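Local coordinates for protein long-chain-fatty-acid--CoA ligase FadD13 (PDB 5ZRN) that is a fatty-acyl-CoA ligase of the AMP-binding ANL clan, with 5'-O-{[(1R)-1-hydroxydodecyl]sulfamoyl}adenosine bound in its pocket, at residues A185-S190 with R327-T332; E296-Y301 with G310-S315; T332-R337 with V351-D356; I192-R197 with R221-I226. All coordinates share one frame; numbering follows the deposited sequence.

Contact 1: A185-S190 with R327-T332; sequences ASSWAS and RATMFT. With JSA (5'-O-{[(1R)-1-hydroxydodecyl]sulfamoyl}adenosine), chain C.
Ser187, on the flank of helix 178-191, is hydrogen-bonded to the turn that follows strand 327-328: its OG donates to Met330 O over 2.7 Å, tilted only 17° from the carbonyl plane. Because OG is turned anti to the backbone N (chi1 174°), the hydroxyl leaves the helix toward the turn, and serine is short enough for backbones whose CA atoms here come within 5.2 Å. Thr329 OG1 is itself hydrogen-bonded to Gly310 O. Within the helix, Ser190 OG and Ser190 N reach Ser186 O from opposite faces of its carbonyl plane, which places the Ser190 hydroxyl beside the Phe331 ring.

Apolar packing adds to this. Thr329 to Thr332 form a type II turn with Phe331 at positive phi (68°), and the Phe331 ring lies along the helix, its CD1 3.6 Å from Ser187 CA and its edge toward Ser186 O. Met330 CB covers one ring face from within the same turn, while Met330 CG meets Ser190 O at 3.8 Å.

The ligand joins both segments. Trp188 offers an indole face to the JSA chain, with CD1 3.3 Å from the terminal JSA C12, and Thr329 CG2 approaches C12 at 3.9 Å. The Ser187 bond, together with one between Thr191 OG1 and Met330 N, therefore holds the turn beside the helix while apolar groups from both close round the end of the dodecyl chain.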
# COMPACT_ATOMS: atom_id res chain seq x y z
N ALA A 185 6.88 5.72 2.89
CA ALA A 185 6.75 5.06 4.19
C ALA A 185 7.43 5.92 5.25
O ALA A 185 7.02 5.93 6.42
CB ALA A 185 7.41 3.67 4.14
N SER A 186 8.45 6.65 4.82
CA SER A 186 9.20 7.53 5.70
C SER A 186 8.31 8.73 6.05
O SER A 186 8.26 9.18 7.20
CB SER A 186 10.48 7.98 5.00
OG SER A 186 11.46 8.37 5.95
N SER A 187 7.61 9.23 5.04
CA SER A 187 6.70 10.35 5.23
C SER A 187 5.61 10.00 6.25
O SER A 187 5.32 10.79 7.15
CB SER A 187 6.05 10.72 3.90
OG SER A 187 5.08 11.71 4.12
N TRP A 188 5.02 8.82 6.09
CA TRP A 188 3.97 8.33 6.97
C TRP A 188 4.47 8.16 8.41
O TRP A 188 3.84 8.62 9.36
CB TRP A 188 3.45 6.98 6.47
CG TRP A 188 2.49 7.04 5.32
CD1 TRP A 188 2.61 7.78 4.17
CD2 TRP A 188 1.28 6.29 5.18
NE1 TRP A 188 1.55 7.54 3.34
CE2 TRP A 188 0.72 6.63 3.93
CE3 TRP A 188 0.61 5.37 5.99
CZ2 TRP A 188 -0.49 6.07 3.47
CZ3 TRP A 188 -0.59 4.81 5.54
CH2 TRP A 188 -1.12 5.17 4.28
N ALA A 189 5.60 7.47 8.56
CA ALA A 189 6.18 7.21 9.87
C ALA A 189 6.60 8.50 10.57
O ALA A 189 6.69 8.55 11.79
CB ALA A 189 7.39 6.27 9.74
N SER A 190 6.86 9.54 9.79
CA SER A 190 7.26 10.81 10.37
C SER A 190 6.07 11.73 10.57
O SER A 190 6.16 12.72 11.30
CB SER A 190 8.29 11.51 9.48
OG SER A 190 9.49 10.77 9.39
N ARG A 327 -3.31 19.19 5.33
CA ARG A 327 -2.16 19.89 4.77
C ARG A 327 -1.09 18.90 4.33
O ARG A 327 -1.17 17.71 4.65
CB ARG A 327 -1.58 20.85 5.81
CG ARG A 327 -2.63 21.60 6.60
CD ARG A 327 -2.03 22.62 7.56
NE ARG A 327 -1.47 23.77 6.86
CZ ARG A 327 -0.95 24.83 7.47
NH1 ARG A 327 -0.90 24.88 8.79
NH2 ARG A 327 -0.46 25.83 6.75
N ALA A 328 -0.08 19.39 3.61
CA ALA A 328 0.99 18.53 3.13
C ALA A 328 1.67 17.84 4.29
O ALA A 328 1.82 18.42 5.36
CB ALA A 328 2.00 19.33 2.35
N THR A 329 2.06 16.59 4.07
CA THR A 329 2.73 15.81 5.10
C THR A 329 4.24 15.98 5.00
O THR A 329 4.74 16.69 4.12
CB THR A 329 2.35 14.33 4.97
OG1 THR A 329 2.63 13.88 3.64
CG2 THR A 329 0.85 14.14 5.23
N MET A 330 4.98 15.36 5.91
CA MET A 330 6.43 15.47 5.88
C MET A 330 7.00 14.99 4.54
O MET A 330 6.47 14.06 3.93
CB MET A 330 7.06 14.66 7.02
CG MET A 330 6.79 15.19 8.42
SD MET A 330 7.22 16.95 8.60
CE MET A 330 9.05 16.94 8.41
N PHE A 331 8.05 15.65 4.07
CA PHE A 331 8.72 15.25 2.83
C PHE A 331 7.91 15.45 1.56
O PHE A 331 8.23 14.89 0.51
CB PHE A 331 9.11 13.78 2.93
CG PHE A 331 9.87 13.45 4.17
CD1 PHE A 331 9.70 12.22 4.80
CD2 PHE A 331 10.76 14.37 4.73
CE1 PHE A 331 10.40 11.91 5.97
CE2 PHE A 331 11.46 14.07 5.90
CZ PHE A 331 11.28 12.84 6.52
N THR A 332 6.86 16.25 1.63
CA THR A 332 6.05 16.45 0.45
C THR A 332 5.41 17.83 0.38
O THR A 332 4.94 18.38 1.38
CB THR A 332 4.99 15.31 0.32
OG1 THR A 332 3.79 15.81 -0.28
CG2 THR A 332 4.69 14.70 1.66
C4 JSA C . -9.78 11.71 -2.54
C5 JSA C . -9.23 11.56 -1.28
C6 JSA C . -9.73 12.34 -0.25
N9 JSA C . -9.16 10.85 -3.35
C2 JSA C . -11.22 13.32 -1.72
C12 JSA C . 1.00 10.29 5.55
C11 JSA C . -0.25 9.40 5.56
C10 JSA C . -1.06 9.59 4.27
C9' JSA C . -2.31 8.71 4.26
C8' JSA C . -3.05 8.85 2.93
C7' JSA C . -4.26 7.92 2.84
C6' JSA C . -4.87 8.00 1.44
C5' JSA C . -6.08 7.07 1.29
C4' JSA C . -6.61 7.13 -0.14
C3' JSA C . -5.57 6.61 -1.13
C2' JSA C . -5.95 6.91 -2.58
C1' JSA C . -4.86 6.39 -3.52
O1 JSA C . -4.92 4.96 -3.55
N8 JSA C . -5.04 6.92 -4.88
S1 JSA C . -6.31 6.25 -5.65
O2P JSA C . -7.07 5.39 -4.70
O1P JSA C . -5.81 5.42 -6.79
O5' JSA C . -7.16 7.29 -6.14
C5A JSA C . -6.72 8.65 -6.07
C4A JSA C . -7.90 9.62 -6.15
O4' JSA C . -8.88 9.36 -5.13
C3A JSA C . -7.45 11.06 -5.89
O3' JSA C . -6.89 11.60 -7.09
C2A JSA C . -8.83 11.68 -5.67
O2' JSA C . -9.53 11.76 -6.91
C1A JSA C . -9.48 10.62 -4.77
C8 JSA C . -8.25 10.20 -2.63
N7 JSA C . -8.28 10.63 -1.37
N3 JSA C . -10.77 12.59 -2.73
N1 JSA C . -10.72 13.21 -0.51
N6 JSA C . -9.24 12.23 0.99

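Contact 2: E296-Y301 with G310-S315; sequences EVVQGY and GTLLLS. With JSA (5'-O-{[(1R)-1-hydroxydodecyl]sulfamoyl}adenosine), chain C.
Gly300 lies opposite Leu312, its CA 3.9 Å from Leu312 CD1, and serves the ligand as well: JSA N6 donates to Gly300 O over 2.8 Å, with an N-H...O angle of 142°. Having no side chain, Gly300 lets the ligand's alkyl chain run close by, JSA C8' lying 4.0 Å from Gly300 CA. Next to it the ring edge of Tyr301 meets the adenine, CD1 standing 3.6 Å from JSA C5. Tyr301 CG is turned anti to the backbone N (chi1 158°), which carries the ring along the adenine, and Tyr301 OH is hydrogen-bonded to Asp382, which binds JSA too.

Behind this first shell stands Thr311. Its OG1 packs 3.1 Å from Tyr301 CB, near the ring plane, while its polar partner is Ala325 O. Paired backbone bonds between Tyr301 and Thr311, and between Gln299 and Leu313, fix the register; Leu313 N to Gln299 O is the shorter of that second pair at 2.7 Å. Gly310 lets its CA come 3.4 Å from Tyr301 O in a CA-H...O contact. Farther out a water lies between Val297 O and Leu313 O, and Ser315 OG makes a weak bond to Val297 O.

These strands form an antiparallel beta hairpin whose first strand runs parallel to strand 274-278 in the large mixed sheet. Gln299, Gly300 and Tyr301 are consistent with the start of the A5 core motif, the adenine-binding element of the ANL superfamily.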
# COMPACT_ATOMS: atom_id res chain seq x y z
N GLU A 296 -9.83 8.77 18.04
CA GLU A 296 -9.48 9.81 17.08
C GLU A 296 -9.42 9.30 15.64
O GLU A 296 -9.28 8.10 15.39
CB GLU A 296 -8.14 10.44 17.47
CG GLU A 296 -8.19 11.19 18.79
CD GLU A 296 -6.96 12.04 19.05
OE1 GLU A 296 -6.98 12.83 20.02
OE2 GLU A 296 -5.97 11.92 18.29
N VAL A 297 -9.53 10.23 14.69
CA VAL A 297 -9.51 9.89 13.28
C VAL A 297 -8.68 10.86 12.44
O VAL A 297 -8.93 12.06 12.44
CB VAL A 297 -10.95 9.88 12.69
CG1 VAL A 297 -10.92 9.42 11.24
CG2 VAL A 297 -11.85 8.97 13.51
N VAL A 298 -7.69 10.32 11.73
CA VAL A 298 -6.85 11.13 10.84
C VAL A 298 -7.28 10.76 9.40
O VAL A 298 -7.46 9.58 9.08
CB VAL A 298 -5.32 10.85 11.01
CG1 VAL A 298 -4.88 11.23 12.41
CG2 VAL A 298 -5.00 9.39 10.73
N GLN A 299 -7.45 11.78 8.56
CA GLN A 299 -7.87 11.56 7.17
C GLN A 299 -6.81 12.05 6.18
O GLN A 299 -6.24 13.12 6.34
CB GLN A 299 -9.19 12.30 6.94
CG GLN A 299 -10.21 12.08 8.05
CD GLN A 299 -11.33 13.12 8.06
OE1 GLN A 299 -11.56 13.79 9.07
NE2 GLN A 299 -12.02 13.26 6.94
N GLY A 300 -6.55 11.25 5.14
CA GLY A 300 -5.55 11.65 4.17
C GLY A 300 -6.04 11.70 2.74
O GLY A 300 -7.12 11.21 2.42
N TYR A 301 -5.23 12.31 1.88
CA TYR A 301 -5.52 12.43 0.46
C TYR A 301 -4.26 12.01 -0.26
O TYR A 301 -3.18 12.54 0.00
CB TYR A 301 -5.85 13.87 0.09
CG TYR A 301 -5.64 14.19 -1.38
CD1 TYR A 301 -6.58 13.81 -2.34
CD2 TYR A 301 -4.52 14.91 -1.79
CE1 TYR A 301 -6.41 14.16 -3.68
CE2 TYR A 301 -4.34 15.26 -3.12
CZ TYR A 301 -5.28 14.89 -4.06
OH TYR A 301 -5.10 15.26 -5.38
N GLY A 310 0.71 12.19 0.60
CA GLY A 310 0.13 13.44 0.15
C GLY A 310 -0.20 14.38 1.28
O GLY A 310 0.71 14.90 1.94
N THR A 311 -1.49 14.62 1.51
CA THR A 311 -1.93 15.51 2.58
C THR A 311 -2.61 14.72 3.69
O THR A 311 -2.96 13.55 3.52
CB THR A 311 -2.93 16.59 2.08
OG1 THR A 311 -4.13 15.96 1.62
CG2 THR A 311 -2.31 17.41 0.96
N LEU A 312 -2.79 15.37 4.83
CA LEU A 312 -3.41 14.71 5.97
C LEU A 312 -4.10 15.72 6.87
O LEU A 312 -3.65 16.85 7.01
CB LEU A 312 -2.33 13.98 6.77
CG LEU A 312 -2.86 13.14 7.92
CD1 LEU A 312 -3.35 11.80 7.37
CD2 LEU A 312 -1.75 12.94 8.96
N LEU A 313 -5.22 15.31 7.47
CA LEU A 313 -5.98 16.18 8.35
C LEU A 313 -5.99 15.59 9.76
O LEU A 313 -6.62 14.56 10.00
CB LEU A 313 -7.43 16.30 7.87
CG LEU A 313 -8.17 17.59 8.26
CD1 LEU A 313 -9.67 17.38 8.08
CD2 LEU A 313 -7.87 17.95 9.70
N LEU A 314 -5.28 16.24 10.67
CA LEU A 314 -5.21 15.77 12.05
C LEU A 314 -6.59 15.86 12.72
O LEU A 314 -7.41 16.70 12.36
CB LEU A 314 -4.18 16.60 12.81
CG LEU A 314 -2.70 16.29 12.52
CD1 LEU A 314 -2.49 15.89 11.07
CD2 LEU A 314 -1.87 17.52 12.86
N SER A 315 -6.84 14.99 13.69
CA SER A 315 -8.12 14.99 14.39
C SER A 315 -8.52 16.39 14.82
O SER A 315 -9.62 16.87 14.51
CB SER A 315 -8.06 14.09 15.61
OG SER A 315 -7.84 12.74 15.23
C4 JSA C . -9.78 11.71 -2.54
C5 JSA C . -9.23 11.56 -1.28
C6 JSA C . -9.73 12.34 -0.25
N9 JSA C . -9.16 10.85 -3.35
C2 JSA C . -11.22 13.32 -1.72
C12 JSA C . 1.00 10.29 5.55
C11 JSA C . -0.25 9.40 5.56
C10 JSA C . -1.06 9.59 4.27
C9' JSA C . -2.31 8.71 4.26
C8' JSA C . -3.05 8.85 2.93
C7' JSA C . -4.26 7.92 2.84
C6' JSA C . -4.87 8.00 1.44
C5' JSA C . -6.08 7.07 1.29
C4' JSA C . -6.61 7.13 -0.14
C3' JSA C . -5.57 6.61 -1.13
C2' JSA C . -5.95 6.91 -2.58
C1' JSA C . -4.86 6.39 -3.52
O1 JSA C . -4.92 4.96 -3.55
N8 JSA C . -5.04 6.92 -4.88
S1 JSA C . -6.31 6.25 -5.65
O2P JSA C . -7.07 5.39 -4.70
O1P JSA C . -5.81 5.42 -6.79
O5' JSA C . -7.16 7.29 -6.14
C5A JSA C . -6.72 8.65 -6.07
C4A JSA C . -7.90 9.62 -6.15
O4' JSA C . -8.88 9.36 -5.13
C3A JSA C . -7.45 11.06 -5.89
O3' JSA C . -6.89 11.60 -7.09
C2A JSA C . -8.83 11.68 -5.67
O2' JSA C . -9.53 11.76 -6.91
C1A JSA C . -9.48 10.62 -4.77
C8 JSA C . -8.25 10.20 -2.63
N7 JSA C . -8.28 10.63 -1.37
N3 JSA C . -10.77 12.59 -2.73
N1 JSA C . -10.72 13.21 -0.51
N6 JSA C . -9.24 12.23 0.99
O HOH W 1 -8.99 13.96 10.53

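Contact 3: T332-R337 with V351-D356; sequences TDVAVR and VVIKSD
Val334 and Val351 each turn CG1 anti to the backbone N (chi1 180° and 175°), and those two methyls meet at 3.9 Å, the side chains crossing obliquely. They lie on one face of an antiparallel pair of strands belonging to a five-stranded antiparallel sheet, in which 332-337 is flanked by 343-344 and 350-355. Val336 and Ile353 share that face. Their branched side chains suit extended backbone, and Ile353 CG1 approaches Val334 CG2 at 4.3 Å.

Two hydrogen-bonded pairs make the ladder. Asp333 and Lys354 exchange two hydrogen bonds, and Ala335 and Val352 two more; Val352 N reaches Ala335 O from well above the carbonyl plane, whereas its N-H points nearly straight at the oxygen (170°). Between these rungs, Val334 CA makes a CA-H...O contact with Val352 O.

On the other face Val352 is the main apolar group. Its CG2 packs 3.9 Å from Ala335 CB, and its CG1 touches Arg337 CB at 3.7 Å. Alanine is small enough for this side to be covered by Trp377 and Ile343 from the neighbouring strands. Arg337 runs out extended beyond Val352 to a salt bridge with Asp374. The exposed side chains of Asp333 and Lys354 carry opposite charges that do not touch, so any attraction between them is probably modest.

Near Thr332, Ser355 OG is hydrogen-bonded to Phe331 O and Ile357 N, while Ser355 CB lies close, 3.4 Å from Thr332 CB.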
# COMPACT_ATOMS: atom_id res chain seq x y z
N THR A 332 6.86 16.25 1.63
CA THR A 332 6.05 16.45 0.45
C THR A 332 5.41 17.83 0.38
O THR A 332 4.94 18.38 1.38
CB THR A 332 4.99 15.31 0.32
OG1 THR A 332 3.79 15.81 -0.28
CG2 THR A 332 4.69 14.70 1.66
N ASP A 333 5.43 18.40 -0.82
CA ASP A 333 4.87 19.72 -1.07
C ASP A 333 3.66 19.59 -1.98
O ASP A 333 3.65 18.81 -2.93
CB ASP A 333 5.92 20.61 -1.74
CG ASP A 333 7.01 21.03 -0.78
OD1 ASP A 333 8.09 21.44 -1.26
OD2 ASP A 333 6.80 20.97 0.45
N VAL A 334 2.63 20.38 -1.67
CA VAL A 334 1.40 20.38 -2.45
C VAL A 334 0.99 21.82 -2.78
O VAL A 334 1.10 22.71 -1.94
CB VAL A 334 0.26 19.69 -1.65
CG1 VAL A 334 -1.01 19.69 -2.46
CG2 VAL A 334 0.67 18.27 -1.30
N ALA A 335 0.51 22.04 -4.00
CA ALA A 335 0.08 23.37 -4.42
C ALA A 335 -1.00 23.25 -5.48
O ALA A 335 -1.60 22.19 -5.64
CB ALA A 335 1.28 24.14 -4.96
N VAL A 336 -1.27 24.34 -6.20
CA VAL A 336 -2.28 24.32 -7.26
C VAL A 336 -1.77 24.97 -8.55
O VAL A 336 -1.14 26.03 -8.51
CB VAL A 336 -3.59 25.03 -6.84
CG1 VAL A 336 -4.25 24.27 -5.69
CG2 VAL A 336 -3.31 26.47 -6.43
N ARG A 337 -2.06 24.32 -9.67
CA ARG A 337 -1.65 24.79 -10.99
C ARG A 337 -2.81 25.49 -11.69
O ARG A 337 -3.86 24.89 -11.94
CB ARG A 337 -1.15 23.60 -11.83
CG ARG A 337 -0.66 23.96 -13.22
CD ARG A 337 0.17 22.82 -13.80
NE ARG A 337 0.88 23.19 -15.02
CZ ARG A 337 0.30 23.38 -16.21
NH1 ARG A 337 -1.01 23.24 -16.35
NH2 ARG A 337 1.04 23.72 -17.25
N VAL A 351 -4.61 20.44 -8.30
CA VAL A 351 -3.71 20.03 -7.23
C VAL A 351 -2.47 19.38 -7.86
O VAL A 351 -2.58 18.47 -8.67
CB VAL A 351 -4.40 19.00 -6.30
CG1 VAL A 351 -3.43 18.47 -5.27
CG2 VAL A 351 -5.59 19.64 -5.62
N VAL A 352 -1.29 19.90 -7.50
CA VAL A 352 -0.03 19.36 -7.98
C VAL A 352 0.78 18.93 -6.77
O VAL A 352 0.59 19.45 -5.67
CB VAL A 352 0.82 20.39 -8.78
CG1 VAL A 352 0.22 20.58 -10.17
CG2 VAL A 352 0.90 21.71 -8.03
N ILE A 353 1.68 17.97 -6.98
CA ILE A 353 2.51 17.45 -5.90
C ILE A 353 3.98 17.40 -6.30
O ILE A 353 4.32 17.06 -7.44
CB ILE A 353 2.05 16.03 -5.53
CG1 ILE A 353 0.62 16.06 -5.01
CG2 ILE A 353 3.02 15.42 -4.52
CD1 ILE A 353 0.00 14.71 -4.83
N LYS A 354 4.86 17.74 -5.36
CA LYS A 354 6.29 17.69 -5.60
C LYS A 354 6.90 17.04 -4.37
O LYS A 354 6.94 17.64 -3.30
CB LYS A 354 6.86 19.09 -5.79
CG LYS A 354 8.30 19.09 -6.26
CD LYS A 354 8.83 20.51 -6.41
CE LYS A 354 10.32 20.51 -6.64
NZ LYS A 354 10.91 21.86 -6.45
N SER A 355 7.34 15.79 -4.53
CA SER A 355 7.91 15.03 -3.43
C SER A 355 8.67 13.83 -3.98
O SER A 355 8.52 13.48 -5.15
CB SER A 355 6.78 14.55 -2.51
OG SER A 355 7.20 13.56 -1.59
N ASP A 356 9.50 13.20 -3.15
CA ASP A 356 10.25 12.03 -3.60
C ASP A 356 9.37 10.79 -3.55
O ASP A 356 9.79 9.71 -3.96
CB ASP A 356 11.50 11.82 -2.74
CG ASP A 356 12.56 12.89 -2.97
OD1 ASP A 356 12.50 13.57 -4.02
OD2 ASP A 356 13.46 13.03 -2.11

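Contact 4: I192-R197 with R221-I226; sequences IDVRYR and RGVTLI
Arg197 N donates to Gly222 O over 2.9 Å (N-H...O 151°), joining the loop that leads into strand 199-202 to the chain where it leaves helix 209-221. Both residues have positive phi, and at Gly222 (phi 82°) glycine is comfortable; it also presents no side chain toward the nearby Tyr196 ring.

Tyr196 lies against this turn. With CG anti to the backbone N (chi1 177°), its CD1 comes 3.4 Å from Gly222 O, and Arg221 O stands near the ring plane at the same edge. Arg197 CG packs over the centre of one ring face, and Tyr196 OH is hydrogen-bonded to Ser15, tying the loop to an early part of the chain. Arg221, partly exposed, folds back over the loop: bends at chi2 and chi3 lay one guanidinium face over Tyr196 N, offset toward the rim, with its NH2 3.9 Å from Tyr196 CB. A long, flexible arginine can cover peptide atoms in this way.

Deeper in, Val194 CG1 meets Val223 CG2 at 3.9 Å, the two side chains crossing at about a right angle, and Phe217 of helix 209-221 adds to this apolar patch. A water donates to Arg197 O at 2.6 Å and to Thr224 OG1 at 3.0 Å, linking the segments a second time; Thr224 OG1 also bonds Gln19 O.

Strands 199-202 and 224-227 are parallel neighbours joined through helix 209-221, so the contact closes the ends of a beta-alpha-beta crossover in the large mixed sheet.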
# COMPACT_ATOMS: atom_id res chain seq x y z
N ILE A 192 2.26 10.60 10.91
CA ILE A 192 1.26 10.11 11.85
C ILE A 192 1.92 9.62 13.14
O ILE A 192 3.10 9.27 13.16
CB ILE A 192 0.38 9.00 11.23
CG1 ILE A 192 1.14 7.68 11.17
CG2 ILE A 192 -0.04 9.41 9.82
CD1 ILE A 192 0.31 6.53 10.63
N ASP A 193 1.14 9.63 14.21
CA ASP A 193 1.62 9.21 15.52
C ASP A 193 1.78 7.70 15.63
O ASP A 193 0.93 7.01 16.21
CB ASP A 193 0.64 9.72 16.59
CG ASP A 193 1.15 9.52 18.01
OD1 ASP A 193 0.38 9.77 18.95
OD2 ASP A 193 2.31 9.10 18.18
N VAL A 194 2.88 7.18 15.07
CA VAL A 194 3.18 5.76 15.13
C VAL A 194 4.31 5.57 16.11
O VAL A 194 5.20 6.41 16.19
CB VAL A 194 3.70 5.19 13.80
CG1 VAL A 194 3.05 3.84 13.54
CG2 VAL A 194 3.46 6.17 12.67
N ARG A 195 4.29 4.45 16.83
CA ARG A 195 5.30 4.19 17.84
C ARG A 195 5.91 2.81 17.72
O ARG A 195 5.26 1.86 17.29
CB ARG A 195 4.70 4.34 19.23
CG ARG A 195 3.94 5.63 19.44
CD ARG A 195 3.27 5.67 20.82
NE ARG A 195 2.43 6.85 20.97
CZ ARG A 195 1.58 7.03 21.98
NH1 ARG A 195 1.47 6.09 22.92
NH2 ARG A 195 0.83 8.13 22.03
N TYR A 196 7.17 2.70 18.12
CA TYR A 196 7.84 1.42 18.10
C TYR A 196 6.96 0.45 18.88
O TYR A 196 6.33 0.83 19.87
CB TYR A 196 9.20 1.54 18.78
CG TYR A 196 9.96 0.24 18.87
CD1 TYR A 196 10.03 -0.62 17.78
CD2 TYR A 196 10.64 -0.11 20.03
CE1 TYR A 196 10.76 -1.80 17.84
CE2 TYR A 196 11.37 -1.29 20.10
CZ TYR A 196 11.43 -2.13 19.00
OH TYR A 196 12.17 -3.28 19.06
N ARG A 197 6.89 -0.79 18.39
CA ARG A 197 6.09 -1.85 19.00
C ARG A 197 4.57 -1.64 18.93
O ARG A 197 3.82 -2.43 19.47
CB ARG A 197 6.51 -2.09 20.45
CG ARG A 197 7.89 -2.73 20.62
CD ARG A 197 8.15 -3.05 22.08
NE ARG A 197 7.96 -1.86 22.91
CZ ARG A 197 8.01 -1.86 24.24
NH1 ARG A 197 8.25 -2.98 24.90
NH2 ARG A 197 7.83 -0.72 24.90
N ARG A 221 9.24 1.33 11.11
CA ARG A 221 9.06 1.84 12.46
C ARG A 221 9.16 0.71 13.47
O ARG A 221 9.38 0.95 14.66
CB ARG A 221 7.70 2.54 12.58
CG ARG A 221 7.26 2.92 14.00
CD ARG A 221 8.13 4.01 14.63
NE ARG A 221 9.39 3.47 15.15
CZ ARG A 221 10.28 4.19 15.84
NH1 ARG A 221 10.06 5.47 16.09
NH2 ARG A 221 11.38 3.60 16.30
N GLY A 222 9.01 -0.51 12.99
CA GLY A 222 9.06 -1.65 13.88
C GLY A 222 7.71 -1.83 14.53
O GLY A 222 7.60 -1.91 15.76
N VAL A 223 6.67 -1.87 13.70
CA VAL A 223 5.31 -2.06 14.16
C VAL A 223 4.88 -3.50 13.91
O VAL A 223 5.36 -4.15 12.98
CB VAL A 223 4.33 -1.14 13.41
CG1 VAL A 223 2.88 -1.53 13.73
CG2 VAL A 223 4.58 0.31 13.78
N THR A 224 3.99 -4.01 14.76
CA THR A 224 3.46 -5.36 14.62
C THR A 224 2.21 -5.26 13.74
O THR A 224 1.20 -4.68 14.14
CB THR A 224 3.07 -5.96 15.98
OG1 THR A 224 4.25 -6.07 16.80
CG2 THR A 224 2.46 -7.35 15.80
N LEU A 225 2.27 -5.79 12.53
CA LEU A 225 1.13 -5.72 11.64
C LEU A 225 0.06 -6.74 12.06
O LEU A 225 0.35 -7.93 12.20
CB LEU A 225 1.56 -5.97 10.18
CG LEU A 225 0.66 -5.31 9.13
CD1 LEU A 225 0.76 -3.80 9.27
CD2 LEU A 225 1.09 -5.71 7.73
N ILE A 226 -1.15 -6.26 12.30
CA ILE A 226 -2.25 -7.15 12.66
C ILE A 226 -3.09 -7.28 11.39
O ILE A 226 -3.71 -6.32 10.93
CB ILE A 226 -3.11 -6.58 13.79
CG1 ILE A 226 -2.22 -6.23 14.99
CG2 ILE A 226 -4.14 -7.62 14.24
CD1 ILE A 226 -1.46 -7.39 15.59
O HOH W 2 3.72 -4.98 19.55

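In the fold
From the N terminus, helix 178-191 opens contact 1, and the chain runs on directly into contact 4, which closes a loop round helix 209-221 and ties it to two parallel strands of the large sheet. Contact 2 closes next, as a short hairpin farther across the same sheet. Both are nested within the long loop that contact 1 completes when strand 327-328, adjacent to 310-313, leads to the turn beside the helix. Contact 3 follows in series, sharing Thr332 with contact 1 and starting the separate five-stranded antiparallel sheet. Contacts 1 and 2 both touch JSA, while contacts 3 and 4 stay about 10 Å apart at their nearest atoms.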